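Local coordinates for phosphopantetheine adenylyltransferase (Archaeoglobus fulgidus, PDB 3DO8), which probably transfers an adenylyl group from ATP to 4'-phosphopantetheine, giving dephospho-CoA and pyrophosphate in coenzyme A biosynthesis, at the interface of chains A and B. Residues are numbered along the deposited sequence; one frame, centred on the assembly and turned at random. Chains: chain A/B, Phosphopantetheine adenylyltransferase.

The interface of chains A and B. Residues chain A 18, 123, 133-134, 136; chain B 88-89, 116.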
# COMPACT_ATOMS: atom_id res chain seq x y z
N LYS A 18 0.74 7.89 -7.46
CA LYS A 18 1.23 6.94 -6.47
C LYS A 18 0.21 5.84 -6.22
O LYS A 18 0.56 4.66 -6.14
CB LYS A 18 1.60 7.63 -5.17
CG LYS A 18 2.79 8.57 -5.28
CD LYS A 18 3.02 9.40 -4.02
CE LYS A 18 4.40 10.06 -4.06
NZ LYS A 18 4.61 10.82 -2.80
N MET A 123 0.90 12.18 0.42
CA MET A 123 1.56 13.48 0.69
C MET A 123 1.21 14.60 -0.27
O MET A 123 2.08 15.23 -0.91
CB MET A 123 3.06 13.25 0.77
CG MET A 123 3.43 12.33 1.94
SD MET A 123 5.16 11.91 2.03
CE MET A 123 5.48 11.18 0.44
N SER A 133 8.74 14.09 -2.15
CA SER A 133 8.81 12.66 -1.87
C SER A 133 9.90 12.02 -2.72
O SER A 133 10.24 12.53 -3.80
CB SER A 133 7.46 11.95 -2.08
OG SER A 133 6.94 12.19 -3.37
N THR A 134 10.46 10.93 -2.20
CA THR A 134 11.49 10.17 -2.90
C THR A 134 10.91 9.72 -4.24
O THR A 134 9.69 9.50 -4.37
CB THR A 134 11.92 8.91 -2.11
OG1 THR A 134 10.75 8.19 -1.73
CG2 THR A 134 12.72 9.25 -0.87
N ILE A 136 9.82 7.45 -7.24
CA ILE A 136 9.34 6.09 -7.43
C ILE A 136 9.43 5.76 -8.92
O ILE A 136 8.90 6.49 -9.77
CB ILE A 136 7.88 5.92 -7.00
CG1 ILE A 136 7.71 6.16 -5.49
CG2 ILE A 136 7.40 4.53 -7.37
CD1 ILE A 136 6.32 6.64 -5.11
N GLU B 88 11.65 3.97 -2.15
CA GLU B 88 10.44 4.39 -2.87
C GLU B 88 9.20 4.24 -2.00
O GLU B 88 8.34 5.10 -2.01
CB GLU B 88 10.20 3.55 -4.13
CG GLU B 88 11.38 3.50 -5.11
CD GLU B 88 11.08 2.74 -6.41
OE1 GLU B 88 10.19 1.85 -6.44
OE2 GLU B 88 11.75 3.06 -7.42
N TYR B 89 9.12 3.13 -1.27
CA TYR B 89 7.98 2.85 -0.41
C TYR B 89 8.43 2.31 0.94
O TYR B 89 9.41 1.57 1.02
CB TYR B 89 7.07 1.81 -1.06
CG TYR B 89 6.35 2.28 -2.31
CD1 TYR B 89 5.39 3.28 -2.24
CD2 TYR B 89 6.61 1.71 -3.57
CE1 TYR B 89 4.70 3.69 -3.35
CE2 TYR B 89 5.95 2.14 -4.69
CZ TYR B 89 4.97 3.13 -4.58
OH TYR B 89 4.30 3.59 -5.72
N THR B 116 7.14 7.47 0.54
CA THR B 116 5.71 7.18 0.55
C THR B 116 5.44 5.99 1.45
O THR B 116 5.98 4.90 1.24
CB THR B 116 5.20 6.87 -0.87
OG1 THR B 116 5.48 7.98 -1.75
CG2 THR B 116 3.70 6.57 -0.89
O HOH W 1 8.12 7.72 -2.28
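A:Ile136 packs against B:Tyr89, the two side chains crossing at about a right angle, with CG1 above one ring face near its rim. Both ends of the branched side chain take part: CD1 sits 3.8 Å from B:Tyr89 CE1, while the branch methyl CG2 reaches the phenol oxygen, OH, at 3.6 Å. With chi1 at -64°, A:Ile136 CG1 turns toward chain B and against B:Glu88 CB, 3.9 Å away. The carboxylate of B:Glu88 extends past the backbone of A:Ile136 without a bond to it.

Next outward is B:Thr116, which A:Ile136 CD1 touches at the hydroxyl OG1. The terminal methyl of A:Met123, CE, comes up to its CA at 4.0 Å, the chain bending at chi3 (-57°). A:Lys18 arrives extended; its ammonium NZ is bonded to A:Ser133 OG at 2.8 Å and makes a weak bond to B:Thr116 OG1 at 3.1 Å, so the firmer hold is within its own chain.

At the polar rim, water 1 bridges the chains by bonding to both. It takes up the B:Glu88 carbonyl O at 2.6 Å and the amide N and hydroxyl of B:Thr116, and from chain A A:Thr134 OG1 at 2.7 Å and, more loosely, the carbonyl O of A:Thr134.

A:Lys18 is on helix 14-27, which starts within the HxGH motif, and A:Ser133 to A:Ile136 belong to the ISSTxI loop; in nucleotidyltransferases these segments contribute to the ATP-binding active site, so the interface lies beside it. They face the starts of strands 89-92 and 116-120 of chain B, with B:Glu88 in the loop just before the first. Whether this two-fold pairing affects activity the structure alone does not show.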